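Local coordinates for putative transcriptional regulator protein, LacI family (Rhizobium etli, PDB 3MIZ) that probably acts as a DNA-binding repressor of transcription, its core here built like the periplasmic binding proteins, at residues Y183-A186 and A187-M191; G161-E164 and N165-S168; E57-V60 and E61-M65; G35-D38 and W39-N43. All blocks are in the same frame, centred on the assembly; numbering follows the deposited sequence.

Interaction 1: residues Y183-A186 and A187-M191; sequences YVFA and AATEM
Phe185 O is held by two donors of Thr189, one turn further along the helix. The backbone N of Thr189 gives the regular helical bond, and its OG1 reaches the same Phe185 O at 2.9 Å, the two arriving from opposite faces of the carbonyl plane; the hydroxyl stands 37° out of that plane. Thr189 OG1 also sits 3.7 Å above the centre of the Phe185 ring, so the hydroxyl is wedged between carbonyl and aromatic face. The torsion explains this: OG1 lies beside its own backbone N and anti to the carbonyl carbon (chi1 -68°), which turns it back along the helix. At the helix start Tyr183 takes the N-cap position, and Tyr183 O accepts from Ala187 N at 2.9 Å. The Tyr183 ring turns an edge to Ala187, Tyr183 CD2 to Ala187 CB 4.5 Å, and the Tyr183 OH is bound by Asp174. Outside the turn, Gln211 accepts from Phe185 N. Val184 and Phe185 pack on helix 206-217, Phe185 also meets Lys243 of the second subunit, and Ala188 rests on Ile137 of strand 134-138, which places helix 184-192 against the mixed sheet.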
ATOM      1  N   TYR A 183       2.873 -18.909  -3.246  1.00 16.60           N
ATOM      2  CA  TYR A 183       2.525 -20.114  -2.493  1.00 15.68           C
ATOM      3  C   TYR A 183       3.083 -20.098  -1.074  1.00 14.64           C
ATOM      4  O   TYR A 183       3.500 -21.138  -0.550  1.00 14.43           O
ATOM      5  CB  TYR A 183       3.038 -21.364  -3.229  1.00 14.54           C
ATOM      6  CG  TYR A 183       4.413 -21.203  -3.848  1.00 13.98           C
ATOM      7  CD1 TYR A 183       4.563 -20.623  -5.107  1.00 13.77           C
ATOM      8  CD2 TYR A 183       5.569 -21.602  -3.167  1.00 14.81           C
ATOM      9  CE1 TYR A 183       5.825 -20.439  -5.677  1.00 15.43           C
ATOM     10  CE2 TYR A 183       6.838 -21.424  -3.730  1.00 15.89           C
ATOM     11  CZ  TYR A 183       6.956 -20.837  -4.988  1.00 16.67           C
ATOM     12  OH  TYR A 183       8.198 -20.638  -5.560  1.00 16.17           O
ATOM     13  N   VAL A 184       3.079 -18.924  -0.447  1.00 12.53           N
ATOM     14  CA  VAL A 184       3.610 -18.784   0.907  1.00 12.78           C
ATOM     15  C   VAL A 184       2.856 -19.665   1.905  1.00 13.11           C
ATOM     16  O   VAL A 184       3.471 -20.389   2.686  1.00 14.40           O
ATOM     17  CB  VAL A 184       3.547 -17.307   1.389  1.00 11.62           C
ATOM     18  CG1 VAL A 184       4.184 -17.182   2.755  1.00 12.52           C
ATOM     19  CG2 VAL A 184       4.267 -16.394   0.386  1.00 12.04           C
ATOM     20  N   PHE A 185       1.528 -19.607   1.874  1.00 13.50           N
ATOM     21  CA  PHE A 185       0.717 -20.411   2.790  1.00 15.69           C
ATOM     22  C   PHE A 185       1.050 -21.902   2.677  1.00 16.33           C
ATOM     23  O   PHE A 185       1.261 -22.586   3.688  1.00 15.24           O
ATOM     24  CB  PHE A 185      -0.774 -20.214   2.497  1.00 14.99           C
ATOM     25  CG  PHE A 185      -1.678 -21.051   3.362  1.00 16.50           C
ATOM     26  CD1 PHE A 185      -1.943 -20.685   4.680  1.00 14.81           C
ATOM     27  CD2 PHE A 185      -2.241 -22.226   2.864  1.00 17.13           C
ATOM     28  CE1 PHE A 185      -2.751 -21.471   5.490  1.00 17.59           C
ATOM     29  CE2 PHE A 185      -3.053 -23.025   3.667  1.00 20.02           C
ATOM     30  CZ  PHE A 185      -3.308 -22.648   4.985  1.00 19.20           C
ATOM     31  N   ALA A 186       1.085 -22.399   1.443  1.00 17.35           N
ATOM     32  CA  ALA A 186       1.372 -23.808   1.192  1.00 18.69           C
ATOM     33  C   ALA A 186       2.775 -24.193   1.635  1.00 18.77           C
ATOM     34  O   ALA A 186       2.982 -25.281   2.172  1.00 20.37           O
ATOM     35  CB  ALA A 186       1.179 -24.133  -0.293  1.00 20.16           C
ATOM     36  N   ALA A 187       3.738 -23.304   1.414  1.00 16.63           N
ATOM     37  CA  ALA A 187       5.115 -23.573   1.804  1.00 17.06           C
ATOM     38  C   ALA A 187       5.257 -23.592   3.325  1.00 16.81           C
ATOM     39  O   ALA A 187       5.932 -24.454   3.877  1.00 16.56           O
ATOM     40  CB  ALA A 187       6.044 -22.527   1.207  1.00 16.27           C
ATOM     41  N   ALA A 188       4.614 -22.642   3.997  1.00 18.06           N
ATOM     42  CA  ALA A 188       4.678 -22.552   5.456  1.00 17.68           C
ATOM     43  C   ALA A 188       3.981 -23.743   6.098  1.00 17.07           C
ATOM     44  O   ALA A 188       4.385 -24.222   7.157  1.00 18.20           O
ATOM     45  CB  ALA A 188       4.029 -21.259   5.930  1.00 16.58           C
ATOM     46  N   THR A 189       2.919 -24.209   5.461  1.00 16.94           N
ATOM     47  CA  THR A 189       2.180 -25.346   5.988  1.00 18.28           C
ATOM     48  C   THR A 189       3.050 -26.602   5.941  1.00 19.49           C
ATOM     49  O   THR A 189       3.138 -27.344   6.918  1.00 19.15           O
ATOM     50  CB  THR A 189       0.884 -25.565   5.194  1.00 16.17           C
ATOM     51  OG1 THR A 189      -0.006 -24.470   5.446  1.00 17.89           O
ATOM     52  CG2 THR A 189       0.201 -26.869   5.618  1.00 20.05           C
ATOM     53  N   GLU A 190       3.702 -26.827   4.806  1.00 20.29           N
ATOM     54  CA  GLU A 190       4.581 -27.981   4.646  1.00 21.67           C
ATOM     55  C   GLU A 190       5.701 -27.927   5.676  1.00 21.77           C
ATOM     56  O   GLU A 190       6.030 -28.933   6.311  1.00 20.18           O
ATOM     57  CB  GLU A 190       5.176 -27.992   3.233  1.00 24.28           C
ATOM     58  CG  GLU A 190       6.046 -29.203   2.908  1.00 30.21           C
ATOM     59  CD  GLU A 190       5.316 -30.525   3.094  1.00 34.33           C
ATOM     60  OE1 GLU A 190       4.157 -30.643   2.637  1.00 35.74           O
ATOM     61  OE2 GLU A 190       5.909 -31.453   3.692  1.00 37.87           O
HETATM   62  N   MSE A 191       6.272 -26.737   5.846  1.00 19.36           N
HETATM   63  CA  MSE A 191       7.365 -26.512   6.781  1.00 19.82           C
HETATM   64  C   MSE A 191       6.975 -26.797   8.231  1.00 20.16           C
HETATM   65  O   MSE A 191       7.752 -27.366   9.001  1.00 18.52           O
HETATM   66  CB  MSE A 191       7.840 -25.060   6.658  1.00 21.83           C
HETATM   67  CG  MSE A 191       9.035 -24.699   7.507  1.00 24.36           C
HETATM   68 SE   MSE A 191       9.528 -22.832   7.256  1.00 28.94          SE
HETATM   69  CE  MSE A 191      10.282 -22.982   5.475  1.00 21.01           C
TER

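Interaction 2: residues G161-E164 and N165-S168; sequences GLTE and NDLS
Leu162 and Asp166 meet at the turn that follows helix 144-160, just after Gly161, whose positive phi ends the helix; their side chains cross at about a right angle. Leu162 lays CB 3.7 Å from Asp166 OD2, and its CD1 reaches CD1 of Leu167 at 4.3 Å, an apolar touch.

Thr163 carries most of the polar contact. Its backbone N points almost straight at Asp166 OD2 (3.0 Å, 175° at the hydrogen), although the donor stands above the carboxylate plane. In return Asp166 N binds Thr163 O at 2.6 Å, again from well above the carbonyl plane, closing a type I beta turn over Glu164 and Asn165. The Asp166 carboxylate can take the Thr163 N-H at the head of this turn because its CG lies beside its own backbone N (chi1 -59°), which sends it back. The Thr163 side chain runs alongside that of Asn165, its OG1 3.3 Å from Asn165 CB.

Glu164 comes next: its O accepts from Leu167 N at 3.2 Å, a bond steeply out of the carbonyl plane that closes a second, overlapping type I turn over Asn165 and Asp166. Bent at chi2, its chain crosses that of Leu167 at about a right angle, while its OE2 forms a salt bridge with Arg154. Leu162 packs on Thr157 of helix 144-160, and Leu167 on both Thr157 and Phe153. The paired turns thus hand the chain from that helix to strand 167-174, where Ser168 pairs with strand 134-138.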
ATOM      1  N   GLY A 161      26.847 -21.089  14.760  1.00 28.54           N
ATOM      2  CA  GLY A 161      27.129 -22.495  14.974  1.00 29.53           C
ATOM      3  C   GLY A 161      26.137 -23.448  14.347  1.00 29.89           C
ATOM      4  O   GLY A 161      26.457 -24.615  14.142  1.00 30.21           O
ATOM      5  N   LEU A 162      24.935 -22.967  14.044  1.00 29.60           N
ATOM      6  CA  LEU A 162      23.925 -23.825  13.437  1.00 30.50           C
ATOM      7  C   LEU A 162      24.384 -24.286  12.064  1.00 32.02           C
ATOM      8  O   LEU A 162      25.170 -23.609  11.402  1.00 30.88           O
ATOM      9  CB  LEU A 162      22.591 -23.086  13.304  1.00 30.85           C
ATOM     10  CG  LEU A 162      21.939 -22.562  14.586  1.00 31.54           C
ATOM     11  CD1 LEU A 162      20.584 -21.962  14.247  1.00 28.94           C
ATOM     12  CD2 LEU A 162      21.783 -23.694  15.597  1.00 32.45           C
ATOM     13  N   THR A 163      23.886 -25.440  11.637  1.00 32.60           N
ATOM     14  CA  THR A 163      24.248 -25.982  10.337  1.00 35.78           C
ATOM     15  C   THR A 163      23.045 -25.924   9.417  1.00 36.14           C
ATOM     16  O   THR A 163      21.907 -25.836   9.876  1.00 35.74           O
ATOM     17  CB  THR A 163      24.699 -27.452  10.436  1.00 37.02           C
ATOM     18  OG1 THR A 163      23.562 -28.282  10.709  1.00 39.18           O
ATOM     19  CG2 THR A 163      25.726 -27.621  11.550  1.00 38.53           C
ATOM     20  N   GLU A 164      23.300 -25.985   8.115  1.00 37.00           N
ATOM     21  CA  GLU A 164      22.232 -25.943   7.132  1.00 38.09           C
ATOM     22  C   GLU A 164      21.153 -26.957   7.506  1.00 35.92           C
ATOM     23  O   GLU A 164      19.983 -26.798   7.154  1.00 33.98           O
ATOM     24  CB  GLU A 164      22.790 -26.259   5.740  1.00 41.60           C
ATOM     25  CG  GLU A 164      21.927 -25.755   4.592  1.00 47.04           C
ATOM     26  CD  GLU A 164      21.791 -24.242   4.595  1.00 49.02           C
ATOM     27  OE1 GLU A 164      21.098 -23.703   5.484  1.00 51.67           O
ATOM     28  OE2 GLU A 164      22.389 -23.589   3.715  1.00 50.51           O
ATOM     29  N   ASN A 165      21.555 -27.987   8.244  1.00 34.02           N
ATOM     30  CA  ASN A 165      20.641 -29.046   8.665  1.00 33.08           C
ATOM     31  C   ASN A 165      19.643 -28.601   9.742  1.00 32.47           C
ATOM     32  O   ASN A 165      18.620 -29.257   9.959  1.00 30.45           O
ATOM     33  CB  ASN A 165      21.448 -30.244   9.168  1.00 36.17           C
ATOM     34  CG  ASN A 165      20.616 -31.502   9.275  1.00 38.64           C
ATOM     35  OD1 ASN A 165      19.776 -31.633  10.165  1.00 41.17           O
ATOM     36  ND2 ASN A 165      20.838 -32.435   8.357  1.00 40.86           N
ATOM     37  N   ASP A 166      19.941 -27.496  10.421  1.00 30.14           N
ATOM     38  CA  ASP A 166      19.050 -26.983  11.457  1.00 29.67           C
ATOM     39  C   ASP A 166      18.074 -25.982  10.851  1.00 29.96           C
ATOM     40  O   ASP A 166      17.127 -25.541  11.511  1.00 30.27           O
ATOM     41  CB  ASP A 166      19.841 -26.289  12.567  1.00 30.91           C
ATOM     42  CG  ASP A 166      20.836 -27.211  13.240  1.00 31.95           C
ATOM     43  OD1 ASP A 166      20.459 -28.361  13.556  1.00 32.46           O
ATOM     44  OD2 ASP A 166      21.988 -26.779  13.457  1.00 32.54           O
ATOM     45  N   LEU A 167      18.305 -25.627   9.591  1.00 26.80           N
ATOM     46  CA  LEU A 167      17.450 -24.661   8.920  1.00 25.63           C
ATOM     47  C   LEU A 167      16.427 -25.279   7.971  1.00 24.40           C
ATOM     48  O   LEU A 167      16.607 -26.384   7.458  1.00 22.41           O
ATOM     49  CB  LEU A 167      18.300 -23.653   8.134  1.00 25.55           C
ATOM     50  CG  LEU A 167      19.377 -22.776   8.792  1.00 27.33           C
ATOM     51  CD1 LEU A 167      19.033 -22.485  10.249  1.00 23.85           C
ATOM     52  CD2 LEU A 167      20.709 -23.465   8.695  1.00 26.95           C
ATOM     53  N   SER A 168      15.340 -24.545   7.761  1.00 21.71           N
ATOM     54  CA  SER A 168      14.280 -24.942   6.845  1.00 20.69           C
ATOM     55  C   SER A 168      14.098 -23.736   5.935  1.00 19.56           C
ATOM     56  O   SER A 168      13.417 -22.779   6.300  1.00 17.35           O
ATOM     57  CB  SER A 168      12.969 -25.222   7.587  1.00 21.52           C
ATOM     58  OG  SER A 168      12.968 -26.495   8.209  1.00 24.46           O
TER

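Interaction 3: residues E57-V60 and E61-M65; sequences EREV and EIWKM
Glu59 and Trp63 lie side by side on one face of helix 56-68, pointing the same way. From CB, the Glu59 chain runs out extended, with CG anti to the backbone N (chi1 -176°). CG passes beside the pyrrole part of the indole, 3.6 Å from Trp63 CD1. CD then comes level with the ring at its edge, and at the tip OE2 accepts from Trp63 NE1 at 3.0 Å. That bond is nearly straight (167°) and uses the anti lone pair of OE2, the one turned away from OE1; the oxygen lies almost exactly in the indole plane, while the carboxylate plane is turned 33° from the ring. OE2 also takes the backbone N of Glu87, so more than one donor fixes the buried acid, and Tyr76 adds a weak bond.

In the backbone, Trp63 N binds Glu59 O at 3.0 Å, and Trp63 CD1 comes to 3.1 Å from the same Glu59 O, so the indole is laid against the backbone of the preceding turn. A leucine in place of Trp63 would probably leave Glu59 OE2 without its NE1 donor and open a gap beside Val74 and Ile19. Next to it, Ile62 CG1 comes to 3.2 Å from Arg58 O, one turn earlier. Arg58 packs on Asn41 and Glu61 on Thr46, both of the second subunit. A helix laid on a parallel sheet, here with Ile62 and Trp63 on strand 15-20 and Trp63 also on strand 73-78, is typical of the Rossmann-like alpha/beta fold of periplasmic binding proteins and LacI-family cores.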
ATOM      1  N   GLU A  57      12.532   3.867 -22.343  1.00 23.50           N
ATOM      2  CA  GLU A  57      12.044   4.846 -23.304  1.00 24.97           C
ATOM      3  C   GLU A  57      11.322   5.992 -22.607  1.00 23.83           C
ATOM      4  O   GLU A  57      11.668   7.158 -22.794  1.00 21.78           O
ATOM      5  CB  GLU A  57      11.094   4.176 -24.302  1.00 27.66           C
ATOM      6  CG  GLU A  57      11.767   3.188 -25.238  1.00 31.99           C
ATOM      7  CD  GLU A  57      12.603   2.167 -24.502  1.00 34.36           C
ATOM      8  OE1 GLU A  57      12.037   1.376 -23.715  1.00 35.96           O
ATOM      9  OE2 GLU A  57      13.834   2.163 -24.708  1.00 38.98           O
ATOM     10  N   ARG A  58      10.311   5.655 -21.811  1.00 21.59           N
ATOM     11  CA  ARG A  58       9.552   6.675 -21.102  1.00 21.93           C
ATOM     12  C   ARG A  58      10.441   7.451 -20.139  1.00 19.20           C
ATOM     13  O   ARG A  58      10.239   8.646 -19.942  1.00 19.88           O
ATOM     14  CB  ARG A  58       8.389   6.049 -20.329  1.00 22.32           C
ATOM     15  CG  ARG A  58       7.423   5.251 -21.174  1.00 26.93           C
ATOM     16  CD  ARG A  58       6.100   5.066 -20.449  1.00 28.75           C
ATOM     17  NE  ARG A  58       5.362   3.933 -20.985  1.00 36.11           N
ATOM     18  CZ  ARG A  58       5.353   2.721 -20.439  1.00 36.45           C
ATOM     19  NH1 ARG A  58       6.036   2.481 -19.329  1.00 36.65           N
ATOM     20  NH2 ARG A  58       4.664   1.744 -21.012  1.00 38.52           N
ATOM     21  N   GLU A  59      11.421   6.779 -19.534  1.00 19.10           N
ATOM     22  CA  GLU A  59      12.319   7.459 -18.606  1.00 18.31           C
ATOM     23  C   GLU A  59      13.096   8.562 -19.305  1.00 18.31           C
ATOM     24  O   GLU A  59      13.210   9.677 -18.797  1.00 16.58           O
ATOM     25  CB  GLU A  59      13.329   6.490 -17.972  1.00 19.96           C
ATOM     26  CG  GLU A  59      14.197   7.189 -16.921  1.00 22.62           C
ATOM     27  CD  GLU A  59      15.237   6.287 -16.286  1.00 23.05           C
ATOM     28  OE1 GLU A  59      15.074   5.051 -16.329  1.00 28.74           O
ATOM     29  OE2 GLU A  59      16.214   6.820 -15.725  1.00 23.58           O
ATOM     30  N   VAL A  60      13.649   8.244 -20.470  1.00 18.70           N
ATOM     31  CA  VAL A  60      14.415   9.230 -21.217  1.00 19.27           C
ATOM     32  C   VAL A  60      13.562  10.473 -21.425  1.00 18.61           C
ATOM     33  O   VAL A  60      14.009  11.598 -21.200  1.00 17.50           O
ATOM     34  CB  VAL A  60      14.846   8.672 -22.589  1.00 21.70           C
ATOM     35  CG1 VAL A  60      15.572   9.753 -23.391  1.00 23.28           C
ATOM     36  CG2 VAL A  60      15.752   7.462 -22.389  1.00 22.95           C
ATOM     37  N   GLU A  61      12.328  10.247 -21.857  1.00 21.09           N
ATOM     38  CA  GLU A  61      11.370  11.316 -22.105  1.00 23.53           C
ATOM     39  C   GLU A  61      11.066  12.101 -20.826  1.00 22.37           C
ATOM     40  O   GLU A  61      10.858  13.317 -20.867  1.00 20.23           O
ATOM     41  CB  GLU A  61      10.087  10.706 -22.685  1.00 27.33           C
ATOM     42  CG  GLU A  61       8.863  11.601 -22.666  1.00 33.49           C
ATOM     43  CD  GLU A  61       7.665  10.940 -23.332  1.00 36.93           C
ATOM     44  OE1 GLU A  61       7.385   9.761 -23.020  1.00 39.88           O
ATOM     45  OE2 GLU A  61       6.998  11.596 -24.164  1.00 40.17           O
ATOM     46  N   ILE A  62      11.044  11.411 -19.689  1.00 20.16           N
ATOM     47  CA  ILE A  62      10.763  12.080 -18.421  1.00 18.24           C
ATOM     48  C   ILE A  62      11.887  13.021 -18.014  1.00 18.14           C
ATOM     49  O   ILE A  62      11.631  14.105 -17.499  1.00 19.27           O
ATOM     50  CB  ILE A  62      10.503  11.065 -17.294  1.00 17.79           C
ATOM     51  CG1 ILE A  62       9.156  10.377 -17.538  1.00 20.98           C
ATOM     52  CG2 ILE A  62      10.520  11.770 -15.931  1.00 20.49           C
ATOM     53  CD1 ILE A  62       8.840   9.254 -16.579  1.00 21.78           C
ATOM     54  N   TRP A  63      13.132  12.611 -18.239  1.00 17.64           N
ATOM     55  CA  TRP A  63      14.264  13.466 -17.902  1.00 17.61           C
ATOM     56  C   TRP A  63      14.203  14.725 -18.763  1.00 20.60           C
ATOM     57  O   TRP A  63      14.466  15.838 -18.292  1.00 17.32           O
ATOM     58  CB  TRP A  63      15.586  12.747 -18.159  1.00 17.30           C
ATOM     59  CG  TRP A  63      15.959  11.760 -17.096  1.00 15.53           C
ATOM     60  CD1 TRP A  63      15.756  10.407 -17.115  1.00 16.31           C
ATOM     61  CD2 TRP A  63      16.616  12.054 -15.860  1.00 16.79           C
ATOM     62  NE1 TRP A  63      16.256   9.840 -15.958  1.00 17.96           N
ATOM     63  CE2 TRP A  63      16.791  10.830 -15.174  1.00 15.19           C
ATOM     64  CE3 TRP A  63      17.079  13.237 -15.264  1.00 16.54           C
ATOM     65  CZ2 TRP A  63      17.410  10.753 -13.923  1.00 16.76           C
ATOM     66  CZ3 TRP A  63      17.696  13.159 -14.014  1.00 19.36           C
ATOM     67  CH2 TRP A  63      17.855  11.923 -13.360  1.00 16.82           C
ATOM     68  N   LYS A  64      13.860  14.528 -20.033  1.00 21.58           N
ATOM     69  CA  LYS A  64      13.747  15.620 -20.988  1.00 25.28           C
ATOM     70  C   LYS A  64      12.665  16.577 -20.486  1.00 25.98           C
ATOM     71  O   LYS A  64      12.841  17.794 -20.499  1.00 25.81           O
ATOM     72  CB  LYS A  64      13.370  15.057 -22.362  1.00 26.31           C
ATOM     73  CG  LYS A  64      13.909  15.841 -23.535  1.00 31.53           C
ATOM     74  CD  LYS A  64      13.769  15.052 -24.834  1.00 34.06           C
ATOM     75  CE  LYS A  64      14.550  13.737 -24.795  1.00 35.62           C
ATOM     76  NZ  LYS A  64      16.014  13.945 -24.594  1.00 36.93           N
HETATM   77  N   MSE A  65      11.546  16.016 -20.041  1.00 27.40           N
HETATM   78  CA  MSE A  65      10.448  16.820 -19.514  1.00 30.10           C
HETATM   79  C   MSE A  65      10.894  17.647 -18.314  1.00 29.44           C
HETATM   80  O   MSE A  65      10.567  18.832 -18.213  1.00 29.85           O
HETATM   81  CB  MSE A  65       9.275  15.926 -19.101  1.00 33.97           C
HETATM   82  CG  MSE A  65       8.280  16.609 -18.156  1.00 40.34           C
HETATM   83 SE   MSE A  65       6.638  15.616 -17.981  1.00 52.15          SE
HETATM   84  CE  MSE A  65       5.878  16.135 -19.677  1.00 48.09           C
TER

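Interaction 4: residues G35-D38 and W39-N43; sequences GIQD and WANAN
Ile36 O accepts from Ala40 N at 2.8 Å, a regular helical bond in helix 30-42, the crossover helix of the beta-alpha-beta unit joining strands 15-20 and 46-51. The next carbonyl, Gln37 O, takes Asn41 N at 2.9 Å, and the two side chains add a second, weak link across the same turn: Gln37 NE2 to Asn41 OD1, 3.3 Å. The chains cross obliquely with their amide planes 28° apart. Gln37 reaches along the helix because its chain bends at chi2 (73°), while Asn41 CG lies beside its own backbone N (chi1 -62°), which turns its amide back toward Gln37. An alanine in place of this asparagine is likely to leave Gln37 NE2 without this acceptor and its amide freer to swing.

Around the turn, Ile36 and Ala40 lie on Ile47 of strand 46-51, and Trp39 packs on Ala261 of helix 253-268. Asp38 OD2 is bound by Tyr254, and across the subunit boundary Gln37 meets Asn51 and Asn41 meets Arg58 of the second subunit. Asn43 folds back over the indole: its ND2 sits 3.0 Å above one face of the Trp39 ring, offset toward the rim, and donates to Trp39 O at 2.7 Å.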
ATOM      1  N   GLY A  35       8.726  10.997   3.298  1.00 18.47           N
ATOM      2  CA  GLY A  35       9.897  11.622   3.884  1.00 17.00           C
ATOM      3  C   GLY A  35      10.373  12.786   3.033  1.00 17.44           C
ATOM      4  O   GLY A  35      10.728  13.846   3.556  1.00 18.24           O
ATOM      5  N   ILE A  36      10.393  12.594   1.719  1.00 15.71           N
ATOM      6  CA  ILE A  36      10.804  13.668   0.818  1.00 16.84           C
ATOM      7  C   ILE A  36       9.847  14.852   0.972  1.00 15.78           C
ATOM      8  O   ILE A  36      10.271  15.988   1.178  1.00 16.42           O
ATOM      9  CB  ILE A  36      10.750  13.228  -0.672  1.00 17.09           C
ATOM     10  CG1 ILE A  36      11.713  12.067  -0.934  1.00 17.41           C
ATOM     11  CG2 ILE A  36      11.083  14.410  -1.569  1.00 15.41           C
ATOM     12  CD1 ILE A  36      13.151  12.415  -0.745  1.00 25.66           C
ATOM     13  N   GLN A  37       8.550  14.577   0.861  1.00 16.65           N
ATOM     14  CA  GLN A  37       7.535  15.624   0.952  1.00 18.98           C
ATOM     15  C   GLN A  37       7.613  16.385   2.271  1.00 19.38           C
ATOM     16  O   GLN A  37       7.574  17.618   2.278  1.00 22.09           O
ATOM     17  CB  GLN A  37       6.137  15.023   0.760  1.00 20.17           C
ATOM     18  CG  GLN A  37       5.027  16.048   0.553  1.00 21.34           C
ATOM     19  CD  GLN A  37       5.072  16.704  -0.816  1.00 24.42           C
ATOM     20  OE1 GLN A  37       4.871  16.049  -1.839  1.00 23.64           O
ATOM     21  NE2 GLN A  37       5.336  18.009  -0.839  1.00 21.96           N
ATOM     22  N   ASP A  38       7.728  15.665   3.386  1.00 20.11           N
ATOM     23  CA  ASP A  38       7.833  16.318   4.693  1.00 20.39           C
ATOM     24  C   ASP A  38       9.024  17.269   4.732  1.00 19.59           C
ATOM     25  O   ASP A  38       8.910  18.403   5.205  1.00 18.16           O
ATOM     26  CB  ASP A  38       7.960  15.278   5.809  1.00 23.12           C
ATOM     27  CG  ASP A  38       6.619  14.706   6.225  1.00 23.82           C
ATOM     28  OD1 ASP A  38       5.616  15.009   5.548  1.00 26.07           O
ATOM     29  OD2 ASP A  38       6.573  13.954   7.222  1.00 25.27           O
ATOM     30  N   TRP A  39      10.174  16.810   4.241  1.00 17.63           N
ATOM     31  CA  TRP A  39      11.358  17.659   4.211  1.00 18.78           C
ATOM     32  C   TRP A  39      11.093  18.876   3.314  1.00 18.52           C
ATOM     33  O   TRP A  39      11.429  20.008   3.664  1.00 20.85           O
ATOM     34  CB  TRP A  39      12.563  16.886   3.665  1.00 19.63           C
ATOM     35  CG  TRP A  39      13.801  17.720   3.636  1.00 21.08           C
ATOM     36  CD1 TRP A  39      14.694  17.892   4.649  1.00 20.47           C
ATOM     37  CD2 TRP A  39      14.225  18.581   2.576  1.00 21.51           C
ATOM     38  NE1 TRP A  39      15.647  18.813   4.290  1.00 22.06           N
ATOM     39  CE2 TRP A  39      15.382  19.253   3.022  1.00 22.05           C
ATOM     40  CE3 TRP A  39      13.734  18.855   1.293  1.00 22.45           C
ATOM     41  CZ2 TRP A  39      16.059  20.187   2.232  1.00 21.63           C
ATOM     42  CZ3 TRP A  39      14.407  19.788   0.505  1.00 24.08           C
ATOM     43  CH2 TRP A  39      15.557  20.442   0.981  1.00 21.83           C
ATOM     44  N   ALA A  40      10.493  18.635   2.153  1.00 19.27           N
ATOM     45  CA  ALA A  40      10.195  19.705   1.204  1.00 20.25           C
ATOM     46  C   ALA A  40       9.310  20.794   1.811  1.00 22.25           C
ATOM     47  O   ALA A  40       9.546  21.991   1.595  1.00 22.33           O
ATOM     48  CB  ALA A  40       9.532  19.124  -0.038  1.00 18.11           C
ATOM     49  N   ASN A  41       8.293  20.384   2.567  1.00 22.00           N
ATOM     50  CA  ASN A  41       7.393  21.350   3.188  1.00 25.13           C
ATOM     51  C   ASN A  41       8.115  22.207   4.227  1.00 25.36           C
ATOM     52  O   ASN A  41       7.760  23.366   4.440  1.00 29.23           O
ATOM     53  CB  ASN A  41       6.196  20.649   3.848  1.00 24.68           C
ATOM     54  CG  ASN A  41       5.344  19.876   2.856  1.00 25.00           C
ATOM     55  OD1 ASN A  41       5.312  20.187   1.666  1.00 23.52           O
ATOM     56  ND2 ASN A  41       4.630  18.868   3.351  1.00 26.07           N
ATOM     57  N   ALA A  42       9.133  21.641   4.862  1.00 25.65           N
ATOM     58  CA  ALA A  42       9.893  22.360   5.876  1.00 24.93           C
ATOM     59  C   ALA A  42      11.035  23.181   5.286  1.00 25.34           C
ATOM     60  O   ALA A  42      11.687  23.942   6.002  1.00 26.14           O
ATOM     61  CB  ALA A  42      10.444  21.381   6.904  1.00 24.72           C
ATOM     62  N   ASN A  43      11.275  23.037   3.984  1.00 24.64           N
ATOM     63  CA  ASN A  43      12.352  23.769   3.330  1.00 23.38           C
ATOM     64  C   ASN A  43      11.908  24.598   2.132  1.00 22.93           C
ATOM     65  O   ASN A  43      12.728  25.004   1.313  1.00 24.88           O
ATOM     66  CB  ASN A  43      13.462  22.793   2.935  1.00 24.13           C
ATOM     67  CG  ASN A  43      14.181  22.226   4.145  1.00 25.54           C
ATOM     68  OD1 ASN A  43      15.178  22.781   4.605  1.00 24.35           O
ATOM     69  ND2 ASN A  43      13.658  21.129   4.688  1.00 24.32           N
TER

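From the N terminus, interaction 4 comes first, on the crossover helix between strands 15-20 and 46-51, and interaction 3 follows on helix 56-68, before strand 73-78 of the same parallel sheet. Their centres lie about 25 Å apart, and both meet the second subunit: Asn41 of one subunit packs on Arg58 of the other. The chain later reaches the mixed sheet, where interaction 2 turns from helix 144-160 into strand 167-174 and interaction 1 opens helix 184-192. These two touch, Met191 CE lying 3.2 Å from Ser168 O. All four are local contacts in series, three along helices and one round a turn; none nests or crosses, and interactions 1 and 4 lie about 42 Å apart between centres.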